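Local coordinates for probable oxidoreductase (Pseudomonas aeruginosa, PDB 4B7C), which probably catalyses NADP-dependent oxidation or reduction as a medium-chain dehydrogenase/reductase with a Rossmann-fold cofactor domain, its physiological substrate not being established, at residues G71-A76 with G101-F106; D220-N225 with A242-C247; V178-G183 with I200-E205; G34-G39 with V82-H87. All coordinates share one frame; numbering follows the deposited sequence. Where two conformers were deposited one is given.

Contact 1: G71-A76 with G101-F106; sequences GEVMRA and GVQDYF
V102 and M74 meet through backbone and side chain. The amide N of V102 gives a hydrogen bond to M74 O at 2.9 Å, with the donor tilted 19° from the carbonyl plane; two residues further along the 71-76 segment, G101 N bonds A76 O at 3.0 Å, this time in the carbonyl plane on a lone pair. Beside these bonds, the methyl CG2 of V102 lies 3.7 Å from A76 CB and touches CB and CG of M74. CG1 of V102 takes the place anti to N (chi1 -179°), leaving CG2 beside N to meet both. On the other side of the V102 N to M74 O bond, V73 CG1 packs against the Q103 side chain, the two crossing at about a right angle. NE2 of Q103 bonds L100 O and OE1 meets N8 and Q10, although the amide's exact position is doubtful. V102 is the centre of an inverse gamma turn, bending the chain sharply after G101, whose phi is positive, within the GroES-like N-terminal domain. Around this buried join, M54 and M58 of helix 53-58 cover M74, F316 of helix 316-321 touches both M74 and V102, and Y11 of strand 7-13 bonds their backbones.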
loop_
_atom_site.group_PDB
_atom_site.type_symbol
_atom_site.label_atom_id
_atom_site.label_comp_id
_atom_site.label_asym_id
_atom_site.label_seq_id
_atom_site.Cartn_x
_atom_site.Cartn_y
_atom_site.Cartn_z
ATOM N N GLY B 71 14.272 -21.865 -24.335
ATOM C CA GLY B 71 15.326 -22.875 -24.490
ATOM C C GLY B 71 16.117 -23.169 -23.213
ATOM O O GLY B 71 16.936 -24.081 -23.182
ATOM N N GLU B 72 15.866 -22.401 -22.160
ATOM C CA GLU B 72 16.505 -22.627 -20.859
ATOM C C GLU B 72 15.732 -23.666 -20.061
ATOM O O GLU B 72 14.512 -23.777 -20.175
ATOM C CB GLU B 72 16.561 -21.350 -20.016
ATOM C CG GLU B 72 17.693 -20.390 -20.344
ATOM C CD GLU B 72 17.718 -19.163 -19.435
ATOM O OE1 GLU B 72 16.853 -19.025 -18.526
ATOM O OE2 GLU B 72 18.622 -18.328 -19.640
ATOM N N VAL B 73 16.452 -24.399 -19.216
ATOM C CA VAL B 73 15.812 -25.313 -18.278
ATOM C C VAL B 73 14.858 -24.537 -17.388
ATOM O O VAL B 73 15.208 -23.496 -16.849
ATOM C CB VAL B 73 16.847 -26.044 -17.407
ATOM C CG1 VAL B 73 16.145 -26.972 -16.416
ATOM C CG2 VAL B 73 17.802 -26.819 -18.295
ATOM N N MET B 74 13.647 -25.047 -17.244
ATOM C CA MET B 74 12.640 -24.379 -16.444
ATOM C C MET B 74 13.105 -24.213 -14.986
ATOM O O MET B 74 13.681 -25.129 -14.391
ATOM C CB MET B 74 11.316 -25.140 -16.482
ATOM C CG MET B 74 10.205 -24.511 -15.650
ATOM S SD MET B 74 9.864 -22.795 -16.020
ATOM C CE MET B 74 8.697 -22.476 -14.704
ATOM N N ARG B 75 12.847 -23.032 -14.428
ATOM C CA ARG B 75 13.245 -22.719 -13.055
ATOM C C ARG B 75 12.408 -23.499 -12.048
ATOM O O ARG B 75 11.199 -23.604 -12.181
ATOM C CB ARG B 75 13.123 -21.211 -12.775
ATOM C CG ARG B 75 13.499 -20.794 -11.356
ATOM C CD ARG B 75 13.511 -19.284 -11.115
ATOM N NE ARG B 75 14.312 -18.604 -12.129
ATOM C CZ ARG B 75 13.917 -17.596 -12.905
ATOM N NH1 ARG B 75 12.694 -17.071 -12.802
ATOM N NH2 ARG B 75 14.777 -17.102 -13.787
ATOM N N ALA B 76 13.062 -24.043 -11.028
ATOM C CA ALA B 76 12.372 -24.729 -9.925
ATOM C C ALA B 76 13.262 -24.796 -8.695
ATOM O O ALA B 76 14.438 -25.136 -8.799
ATOM C CB ALA B 76 11.977 -26.138 -10.335
ATOM N N GLY B 101 16.243 -26.509 -10.725
ATOM C CA GLY B 101 15.713 -26.606 -12.087
ATOM C C GLY B 101 14.891 -27.869 -12.317
ATOM O O GLY B 101 15.020 -28.854 -11.575
ATOM N N VAL B 102 14.045 -27.840 -13.351
ATOM C CA VAL B 102 13.193 -28.982 -13.673
ATOM C C VAL B 102 14.009 -29.964 -14.495
ATOM O O VAL B 102 13.909 -30.018 -15.727
ATOM C CB VAL B 102 11.898 -28.590 -14.413
ATOM C CG1 VAL B 102 11.062 -29.834 -14.677
ATOM C CG2 VAL B 102 11.077 -27.596 -13.592
ATOM N N GLN B 103 14.814 -30.752 -13.789
ATOM C CA GLN B 103 15.771 -31.655 -14.410
ATOM C C GLN B 103 16.258 -32.719 -13.412
ATOM O O GLN B 103 15.988 -32.628 -12.215
ATOM C CB GLN B 103 16.970 -30.879 -14.955
ATOM C CG GLN B 103 17.678 -30.037 -13.915
ATOM C CD GLN B 103 18.759 -29.159 -14.487
ATOM O OE1 GLN B 103 19.271 -29.392 -15.592
ATOM N NE2 GLN B 103 19.127 -28.129 -13.720
ATOM N N ASP B 104 16.950 -33.728 -13.931
ATOM C CA ASP B 104 17.488 -34.828 -13.101
ATOM C C ASP B 104 18.660 -34.357 -12.241
ATOM O O ASP B 104 18.786 -34.747 -11.079
ATOM C CB ASP B 104 17.982 -35.995 -13.961
ATOM C CG ASP B 104 16.853 -36.828 -14.548
ATOM O OD1 ASP B 104 15.892 -37.165 -13.824
ATOM O OD2 ASP B 104 16.935 -37.130 -15.765
ATOM N N TYR B 105 19.515 -33.541 -12.850
ATOM C CA TYR B 105 20.755 -33.097 -12.219
ATOM C C TYR B 105 20.948 -31.605 -12.372
ATOM O O TYR B 105 20.658 -31.047 -13.434
ATOM C CB TYR B 105 21.969 -33.768 -12.862
ATOM C CG TYR B 105 22.033 -35.263 -12.712
ATOM C CD1 TYR B 105 22.664 -35.843 -11.614
ATOM C CD2 TYR B 105 21.478 -36.100 -13.672
ATOM C CE1 TYR B 105 22.737 -37.216 -11.475
ATOM C CE2 TYR B 105 21.536 -37.474 -13.538
ATOM C CZ TYR B 105 22.181 -38.028 -12.442
ATOM O OH TYR B 105 22.241 -39.387 -12.297
ATOM N N PHE B 106 21.444 -30.972 -11.311
ATOM C CA PHE B 106 21.864 -29.573 -11.356
ATOM C C PHE B 106 23.376 -29.493 -11.351
ATOM O O PHE B 106 24.031 -30.112 -10.504
ATOM C CB PHE B 106 21.321 -28.768 -10.175
ATOM C CG PHE B 106 21.972 -27.415 -10.018
ATOM C CD1 PHE B 106 21.493 -26.311 -10.712
ATOM C CD2 PHE B 106 23.091 -27.252 -9.190
ATOM C CE1 PHE B 106 22.089 -25.070 -10.576
ATOM C CE2 PHE B 106 23.694 -26.013 -9.056
ATOM C CZ PHE B 106 23.197 -24.918 -9.753
#

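Contact 2: D220-N225 with A242-C247; sequences DVFFDN and ARIVLC
D224 OD1 is gripped by three donors, S156 OG and the backbone N atoms of V226 and G227, while the other oxygen, OD2, lies 3.8 Å from L246 CD2 across the strand pair. D224 and L246 lie side by side and point the same way, on the face they share with F222 and I244, where F222 CD2 meets I244 CG2. The backbones run parallel, 9° apart, joined by five hydrogen bonds in the alternating parallel-sheet pattern. One of them, V245 N to F222 O at 2.9 Å, has its donor nearly along the C=O axis. The other face carries V221, F223, R243 and V245. V245 CG1, in the crowded position between N and the carbonyl carbon (chi1 54°), reaches 3.9 Å from F223 CD2. C247 SG approaches the F223 ring obliquely, 4.2 Å from its centroid and 3.6 Å from CZ of F223, a sulfur-aromatic contact. The R243 chain is bent at chi2 and chi3, and its guanidinium lies beneath V221 CG2, which sits 3.7 Å above the plane toward the rim; its NH2 forms a salt bridge with E151. These are neighbouring strands of the Rossmann-type parallel sheet. Strand 152-155 borders strand 219-224 on its far side, helix 228-235 packs on F222, D224 and I244, and helix 132-145 on F223, V245 and C247.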
loop_
_atom_site.group_PDB
_atom_site.type_symbol
_atom_site.label_atom_id
_atom_site.label_comp_id
_atom_site.label_asym_id
_atom_site.label_seq_id
_atom_site.Cartn_x
_atom_site.Cartn_y
_atom_site.Cartn_z
ATOM N N ASP B 220 -7.314 -6.737 11.047
ATOM C CA ASP B 220 -6.063 -6.067 11.443
ATOM C C ASP B 220 -4.893 -6.411 10.537
ATOM O O ASP B 220 -4.036 -5.571 10.269
ATOM C CB ASP B 220 -5.683 -6.445 12.867
ATOM C CG ASP B 220 -6.697 -5.959 13.881
ATOM O OD1 ASP B 220 -6.856 -4.725 13.997
ATOM O OD2 ASP B 220 -7.334 -6.812 14.546
ATOM N N VAL B 221 -4.829 -7.671 10.123
ATOM C CA VAL B 221 -3.793 -8.124 9.193
ATOM C C VAL B 221 -4.429 -8.935 8.100
ATOM O O VAL B 221 -5.187 -9.874 8.373
ATOM C CB VAL B 221 -2.708 -8.979 9.865
ATOM C CG1 VAL B 221 -1.715 -9.478 8.821
ATOM C CG2 VAL B 221 -2.007 -8.196 10.958
ATOM N N PHE B 222 -4.145 -8.560 6.864
ATOM C CA PHE B 222 -4.519 -9.366 5.718
ATOM C C PHE B 222 -3.265 -9.900 5.039
ATOM O O PHE B 222 -2.425 -9.146 4.523
ATOM C CB PHE B 222 -5.392 -8.595 4.727
ATOM C CG PHE B 222 -5.794 -9.392 3.516
ATOM C CD1 PHE B 222 -6.249 -10.704 3.641
ATOM C CD2 PHE B 222 -5.733 -8.845 2.250
ATOM C CE1 PHE B 222 -6.620 -11.434 2.533
ATOM C CE2 PHE B 222 -6.108 -9.569 1.135
ATOM C CZ PHE B 222 -6.544 -10.869 1.275
ATOM N N PHE B 223 -3.154 -11.223 5.049
ATOM C CA PHE B 223 -2.077 -11.946 4.382
ATOM C C PHE B 223 -2.605 -12.359 3.032
ATOM O O PHE B 223 -3.420 -13.287 2.930
ATOM C CB PHE B 223 -1.660 -13.174 5.224
ATOM C CG PHE B 223 -0.339 -13.791 4.823
ATOM C CD1 PHE B 223 -0.173 -14.397 3.598
ATOM C CD2 PHE B 223 0.732 -13.796 5.705
ATOM C CE1 PHE B 223 1.041 -14.967 3.243
ATOM C CE2 PHE B 223 1.945 -14.368 5.355
ATOM C CZ PHE B 223 2.105 -14.935 4.122
ATOM N N ASP B 224 -2.111 -11.713 1.979
ATOM C CA ASP B 224 -2.646 -11.913 0.625
ATOM C C ASP B 224 -1.750 -12.731 -0.292
ATOM O O ASP B 224 -0.624 -12.338 -0.617
ATOM C CB ASP B 224 -2.964 -10.571 -0.055
ATOM C CG ASP B 224 -3.807 -10.742 -1.320
ATOM O OD1 ASP B 224 -4.448 -11.805 -1.504
ATOM O OD2 ASP B 224 -3.866 -9.800 -2.131
ATOM N N ASN B 225 -2.275 -13.884 -0.701
ATOM C CA ASN B 225 -1.613 -14.768 -1.664
ATOM C C ASN B 225 -2.289 -14.792 -3.018
ATOM O O ASN B 225 -1.767 -15.379 -3.951
ATOM C CB ASN B 225 -1.571 -16.207 -1.126
ATOM C CG ASN B 225 -0.733 -16.327 0.123
ATOM O OD1 ASN B 225 0.472 -16.063 0.089
ATOM N ND2 ASN B 225 -1.366 -16.690 1.240
ATOM N N ALA B 242 -4.516 -1.154 9.902
ATOM C CA ALA B 242 -4.363 -2.493 9.371
ATOM C C ALA B 242 -3.074 -2.612 8.576
ATOM O O ALA B 242 -2.578 -1.627 8.016
ATOM C CB ALA B 242 -5.532 -2.837 8.472
ATOM N N ARG B 243 -2.561 -3.832 8.505
ATOM C CA ARG B 243 -1.416 -4.157 7.653
ATOM C C ARG B 243 -1.824 -5.209 6.657
ATOM O O ARG B 243 -2.339 -6.269 7.024
ATOM C CB ARG B 243 -0.235 -4.659 8.472
ATOM C CG ARG B 243 0.458 -3.576 9.275
ATOM C CD ARG B 243 -0.260 -3.293 10.590
ATOM N NE ARG B 243 -0.152 -4.346 11.557
ATOM C CZ ARG B 243 -1.065 -4.651 12.474
ATOM N NH1 ARG B 243 -2.254 -4.041 12.595
ATOM N NH2 ARG B 243 -0.752 -5.623 13.286
ATOM N N ILE B 244 -1.601 -4.901 5.391
ATOM C CA ILE B 244 -1.810 -5.836 4.306
ATOM C C ILE B 244 -0.456 -6.246 3.753
ATOM O O ILE B 244 0.325 -5.398 3.296
ATOM C CB ILE B 244 -2.643 -5.233 3.167
ATOM C CG1 ILE B 244 -4.033 -4.842 3.688
ATOM C CG2 ILE B 244 -2.757 -6.210 2.008
ATOM C CD1 ILE B 244 -4.963 -4.347 2.605
ATOM N N VAL B 245 -0.163 -7.545 3.807
ATOM C CA VAL B 245 1.078 -8.052 3.242
ATOM C C VAL B 245 0.798 -8.788 1.951
ATOM O O VAL B 245 -0.020 -9.713 1.904
ATOM C CB VAL B 245 1.876 -8.920 4.247
ATOM C CG1 VAL B 245 1.035 -10.037 4.808
ATOM C CG2 VAL B 245 3.130 -9.465 3.582
ATOM N N LEU B 246 1.470 -8.345 0.890
ATOM C CA LEU B 246 1.332 -8.941 -0.427
ATOM C C LEU B 246 2.479 -9.924 -0.681
ATOM O O LEU B 246 3.656 -9.533 -0.722
ATOM C CB LEU B 246 1.350 -7.877 -1.528
ATOM C CG LEU B 246 0.342 -6.741 -1.403
ATOM C CD1 LEU B 246 0.542 -5.789 -2.584
ATOM C CD2 LEU B 246 -1.087 -7.271 -1.341
ATOM N N CYS B 247 2.120 -11.191 -0.853
ATOM C CA CYS B 247 3.089 -12.261 -1.134
ATOM C C CYS B 247 2.937 -12.844 -2.521
ATOM O O CYS B 247 3.860 -13.459 -3.044
ATOM C CB CYS B 247 2.927 -13.390 -0.134
ATOM S SG CYS B 247 3.476 -12.925 1.495
#

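Contact 3: V178-G183 with I200-E205; sequences VGIAGG and IDYKNE
The beta-alpha-beta unit of strand 176-181, helix 184-193 and strand 198-201 brings I180 beside I200 in the Rossmann-type sheet, at the outermost strand of the sheet within this chain. Two backbone bonds set the parallel register: I200 N to G179 O at 2.7 Å and A181 N to I200 O at 3.1 Å. A third, Y202 N to A181 O, is weak. On the I180 and I200 face, I200 CD1 touches V178 CG1 at 3.9 Å, while helix 207-214 covers both isoleucines through L207. Beyond the strand ends the Y202 side chain turns back over 178-183. Y202 CG stands between the backbone N and the carbonyl carbon (chi1 73°), on the side of 178-183; CD1 of the ring lies 3.8 Å from I180 CG2, the two side chains crossing at about a right angle, and its CE1 comes 3.3 Å from G182 N. K203 CG lies 3.9 Å above one face of that ring, toward its rim. D201 then ties the turn to the start of helix 184-193, for which G183 is the N-cap residue. One carboxylate oxygen of D201, OD2, accepts from N204 ND2; the other, OD1, takes G183 N at 2.8 Å, arriving 53° out of the carboxylate plane.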
loop_
_atom_site.group_PDB
_atom_site.type_symbol
_atom_site.label_atom_id
_atom_site.label_comp_id
_atom_site.label_asym_id
_atom_site.label_seq_id
_atom_site.Cartn_x
_atom_site.Cartn_y
_atom_site.Cartn_z
ATOM N N VAL B 178 -8.819 -16.145 10.480
ATOM C CA VAL B 178 -9.865 -16.445 9.516
ATOM C C VAL B 178 -9.267 -16.695 8.145
ATOM O O VAL B 178 -8.563 -15.849 7.573
ATOM C CB VAL B 178 -10.917 -15.313 9.441
ATOM C CG1 VAL B 178 -11.957 -15.609 8.372
ATOM C CG2 VAL B 178 -11.596 -15.142 10.789
ATOM N N GLY B 179 -9.575 -17.863 7.605
ATOM C CA GLY B 179 -9.094 -18.258 6.288
ATOM C C GLY B 179 -10.113 -18.021 5.200
ATOM O O GLY B 179 -11.319 -18.092 5.433
ATOM N N ILE B 180 -9.624 -17.718 4.007
ATOM C CA ILE B 180 -10.458 -17.648 2.823
ATOM C C ILE B 180 -9.948 -18.693 1.850
ATOM O O ILE B 180 -8.789 -18.657 1.446
ATOM C CB ILE B 180 -10.410 -16.276 2.114
ATOM C CG1 ILE B 180 -10.868 -15.155 3.056
ATOM C CG2 ILE B 180 -11.279 -16.315 0.867
ATOM C CD1 ILE B 180 -10.702 -13.766 2.464
ATOM N N ALA B 181 -10.825 -19.617 1.473
ATOM C CA ALA B 181 -10.462 -20.706 0.566
ATOM C C ALA B 181 -11.652 -21.172 -0.262
ATOM O O ALA B 181 -12.809 -20.946 0.103
ATOM C CB ALA B 181 -9.892 -21.868 1.361
ATOM N N GLY B 182 -11.350 -21.815 -1.386
ATOM C CA GLY B 182 -12.372 -22.292 -2.315
ATOM C C GLY B 182 -12.741 -23.748 -2.077
ATOM O O GLY B 182 -11.909 -24.641 -2.226
ATOM N N GLY B 183 -13.989 -23.984 -1.686
ATOM C CA GLY B 183 -14.504 -25.349 -1.488
ATOM C C GLY B 183 -14.695 -25.743 -0.035
ATOM O O GLY B 183 -13.969 -25.289 0.850
ATOM N N ILE B 200 -13.893 -19.042 5.374
ATOM C CA ILE B 200 -14.947 -18.590 4.480
ATOM C C ILE B 200 -14.768 -19.230 3.121
ATOM O O ILE B 200 -13.724 -19.075 2.487
ATOM C CB ILE B 200 -14.959 -17.054 4.324
ATOM C CG1 ILE B 200 -15.201 -16.374 5.680
ATOM C CG2 ILE B 200 -16.028 -16.636 3.326
ATOM C CD1 ILE B 200 -14.773 -14.920 5.720
ATOM N N ASP B 201 -15.799 -19.945 2.678
ATOM C CA ASP B 201 -15.801 -20.592 1.369
ATOM C C ASP B 201 -16.342 -19.621 0.333
ATOM O O ASP B 201 -17.547 -19.557 0.094
ATOM C CB ASP B 201 -16.645 -21.875 1.391
ATOM C CG ASP B 201 -16.585 -22.651 0.080
ATOM O OD1 ASP B 201 -15.973 -22.177 -0.905
ATOM O OD2 ASP B 201 -17.158 -23.761 0.034
ATOM N N TYR B 202 -15.439 -18.890 -0.313
ATOM C CA TYR B 202 -15.839 -17.813 -1.234
ATOM C C TYR B 202 -16.553 -18.327 -2.486
ATOM O O TYR B 202 -17.277 -17.582 -3.144
ATOM C CB TYR B 202 -14.644 -16.926 -1.618
ATOM C CG TYR B 202 -13.646 -17.561 -2.568
ATOM C CD1 TYR B 202 -12.595 -18.330 -2.083
ATOM C CD2 TYR B 202 -13.734 -17.363 -3.942
ATOM C CE1 TYR B 202 -11.674 -18.904 -2.942
ATOM C CE2 TYR B 202 -12.819 -17.937 -4.811
ATOM C CZ TYR B 202 -11.791 -18.706 -4.303
ATOM O OH TYR B 202 -10.874 -19.278 -5.150
ATOM N N LYS B 203 -16.353 -19.599 -2.811
ATOM C CA LYS B 203 -17.023 -20.205 -3.976
ATOM C C LYS B 203 -18.475 -20.587 -3.713
ATOM O O LYS B 203 -19.264 -20.676 -4.644
ATOM C CB LYS B 203 -16.278 -21.446 -4.457
ATOM C CG LYS B 203 -15.060 -21.128 -5.288
ATOM C CD LYS B 203 -14.506 -22.347 -5.973
ATOM C CE LYS B 203 -13.340 -21.973 -6.865
ATOM N NZ LYS B 203 -12.856 -23.108 -7.701
ATOM N N ASN B 204 -18.808 -20.827 -2.449
ATOM C CA ASN B 204 -20.153 -21.288 -2.069
ATOM C C ASN B 204 -20.907 -20.321 -1.163
ATOM O O ASN B 204 -22.036 -20.590 -0.751
ATOM C CB ASN B 204 -20.066 -22.652 -1.377
ATOM C CG ASN B 204 -19.694 -23.772 -2.320
ATOM O OD1 ASN B 204 -20.187 -23.840 -3.446
ATOM N ND2 ASN B 204 -18.848 -24.682 -1.848
ATOM N N GLU B 205 -20.284 -19.193 -0.865
ATOM C CA GLU B 205 -20.812 -18.245 0.100
ATOM C C GLU B 205 -20.344 -16.833 -0.240
ATOM O O GLU B 205 -19.252 -16.655 -0.764
ATOM C CB GLU B 205 -20.371 -18.672 1.498
ATOM C CG GLU B 205 -20.590 -17.648 2.581
ATOM C CD GLU B 205 -19.977 -18.074 3.904
ATOM O OE1 GLU B 205 -19.057 -18.928 3.943
ATOM O OE2 GLU B 205 -20.426 -17.555 4.930
#

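Contact 4: G34-G39 with V82-H87; sequences GEPAEG and VLVSKH
K86 starts with CG anti to its carbonyl carbon (chi1 -71°) and runs fully extended from there, reaching across to the loop at P36. Its NZ gives a hydrogen bond to P36 O at 2.7 Å, nearly on the line of the carbonyl (C=O...donor angle 168°). The methylene chain lies against the carbonyl oxygens of P36 and A37: CD of K86 lies 3.3 Å from P36 O, and CB of K86 is 3.6 Å from A37 O. E35 OE2 stands 4.5 Å from K86 NZ, beyond a salt bridge but near enough that the opposite charges may still attract weakly. On the apolar side P36 CG presses on V84 CG1 at 3.5 Å, the ring and the valine crossing at about a right angle. At the other end, G39 N donates to K86 O at 2.8 Å; this bond is bent, with an N-H...O angle of 139° and the donor tilted from the carbonyl plane. G39 O lies in the plane of the H87 ring at its edge, 3.5 Å from H87 CD2. The backbone N of H87 closes an ST turn by bonding S85 OG. The contact pins the surface loop between strands 26-32 and 41-49 to the end of strand 77-85, where L83 and V84 form a classic bulge opposite L42. P36 packs on L42 of strand 41-49, and S85 and H87 on its I41.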
loop_
_atom_site.group_PDB
_atom_site.type_symbol
_atom_site.label_atom_id
_atom_site.label_comp_id
_atom_site.label_asym_id
_atom_site.label_seq_id
_atom_site.Cartn_x
_atom_site.Cartn_y
_atom_site.Cartn_z
ATOM N N GLY B 34 27.177 -33.179 -17.806
ATOM C CA GLY B 34 28.544 -32.650 -17.738
ATOM C C GLY B 34 29.232 -32.902 -16.405
ATOM O O GLY B 34 28.774 -33.710 -15.588
ATOM N N GLU B 35 30.351 -32.220 -16.191
ATOM C CA GLU B 35 31.079 -32.257 -14.910
ATOM C C GLU B 35 31.119 -30.843 -14.344
ATOM O O GLU B 35 31.171 -29.890 -15.098
ATOM C CB GLU B 35 32.483 -32.891 -15.084
ATOM C CG GLU B 35 33.434 -32.194 -16.019
ATOM C CD GLU B 35 34.768 -32.933 -16.150
ATOM O OE1 GLU B 35 34.667 -34.119 -16.492
ATOM O OE2 GLU B 35 35.894 -32.381 -15.928
ATOM N N PRO B 36 31.046 -30.697 -13.012
ATOM C CA PRO B 36 31.145 -29.334 -12.503
ATOM C C PRO B 36 32.525 -28.747 -12.727
ATOM O O PRO B 36 33.537 -29.432 -12.553
ATOM C CB PRO B 36 30.879 -29.493 -11.000
ATOM C CG PRO B 36 31.319 -30.878 -10.693
ATOM C CD PRO B 36 30.969 -31.677 -11.917
ATOM N N ALA B 37 32.554 -27.473 -13.076
ATOM C CA ALA B 37 33.800 -26.721 -13.118
ATOM C C ALA B 37 34.113 -26.192 -11.725
ATOM O O ALA B 37 33.295 -26.274 -10.813
ATOM C CB ALA B 37 33.696 -25.559 -14.100
ATOM N N GLU B 38 35.267 -25.560 -11.604
ATOM C CA GLU B 38 35.648 -24.895 -10.383
ATOM C C GLU B 38 34.587 -23.883 -9.910
ATOM O O GLU B 38 34.016 -23.126 -10.699
ATOM C CB GLU B 38 37.009 -24.241 -10.575
ATOM C CG GLU B 38 37.594 -23.608 -9.337
ATOM C CD GLU B 38 37.981 -24.589 -8.256
ATOM O OE1 GLU B 38 38.041 -25.821 -8.513
ATOM O OE2 GLU B 38 38.228 -24.095 -7.144
ATOM N N GLY B 39 34.320 -23.884 -8.609
ATOM C CA GLY B 39 33.292 -23.017 -8.013
ATOM C C GLY B 39 31.872 -23.500 -8.248
ATOM O O GLY B 39 30.901 -22.828 -7.892
ATOM N N VAL B 82 24.312 -33.497 -2.990
ATOM C CA VAL B 82 25.555 -33.117 -3.632
ATOM C C VAL B 82 26.375 -34.370 -3.930
ATOM O O VAL B 82 26.758 -35.102 -3.024
ATOM C CB VAL B 82 26.403 -32.156 -2.764
ATOM C CG1 VAL B 82 27.703 -31.850 -3.482
ATOM C CG2 VAL B 82 25.637 -30.869 -2.433
ATOM N N LEU B 83 26.662 -34.601 -5.201
ATOM C CA LEU B 83 27.470 -35.738 -5.634
ATOM C C LEU B 83 28.940 -35.359 -5.769
ATOM O O LEU B 83 29.830 -36.120 -5.386
ATOM C CB LEU B 83 26.973 -36.275 -6.979
ATOM C CG LEU B 83 25.523 -36.777 -7.005
ATOM C CD1 LEU B 83 25.302 -37.430 -8.361
ATOM C CD2 LEU B 83 25.232 -37.799 -5.906
ATOM N N VAL B 84 29.180 -34.193 -6.355
ATOM C CA VAL B 84 30.524 -33.655 -6.529
ATOM C C VAL B 84 30.514 -32.179 -6.205
ATOM O O VAL B 84 29.659 -31.444 -6.705
ATOM C CB VAL B 84 31.058 -33.782 -7.976
ATOM C CG1 VAL B 84 32.382 -33.043 -8.103
ATOM C CG2 VAL B 84 31.181 -35.238 -8.396
ATOM N N SER B 85 31.486 -31.747 -5.411
ATOM C CA SER B 85 31.672 -30.333 -5.111
ATOM C C SER B 85 33.061 -29.821 -5.451
ATOM O O SER B 85 34.068 -30.420 -5.088
ATOM C CB SER B 85 31.411 -30.031 -3.645
ATOM O OG SER B 85 31.705 -28.667 -3.375
ATOM N N LYS B 86 33.089 -28.708 -6.183
ATOM C CA LYS B 86 34.321 -27.925 -6.387
ATOM C C LYS B 86 34.144 -26.522 -5.794
ATOM O O LYS B 86 34.579 -25.524 -6.351
ATOM C CB LYS B 86 34.690 -27.878 -7.867
ATOM C CG LYS B 86 35.202 -29.215 -8.385
ATOM C CD LYS B 86 35.481 -29.161 -9.874
ATOM C CE LYS B 86 35.878 -30.525 -10.408
ATOM N NZ LYS B 86 35.939 -30.498 -11.875
ATOM N N HIS B 87 33.439 -26.487 -4.671
ATOM C CA HIS B 87 33.086 -25.264 -3.959
ATOM C C HIS B 87 33.320 -25.509 -2.485
ATOM O O HIS B 87 32.806 -26.482 -1.938
ATOM C CB HIS B 87 31.619 -24.915 -4.214
ATOM C CG HIS B 87 31.215 -23.544 -3.725
ATOM N ND1 HIS B 87 31.131 -23.241 -2.424
ATOM C CD2 HIS B 87 30.850 -22.392 -4.414
ATOM C CE1 HIS B 87 30.746 -21.966 -2.279
ATOM N NE2 HIS B 87 30.570 -21.448 -3.502
#

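In the fold
The four contacts fall into two pairs, one in each half of the fold. Contacts 1 and 4 lie in the GroES-like N-terminal domain, with centres about 17 Å apart; they touch where Y105 CE1 meets L83 CD1 at 4.0 Å, and both reach the same mixed sheet. Contacts 2 and 3 share the parallel Rossmann-type sheet, also with centres about 17 Å apart, but are separated along it by strand 152-155. The pairs sit on opposite sides of the chain's centre: contacts 3 and 4 are the most distant, with centres about 48 Å apart. A cofactor would be expected, as in relatives, at the C-terminal strand ends of the parallel sheet, where contacts 2 and 3 both end.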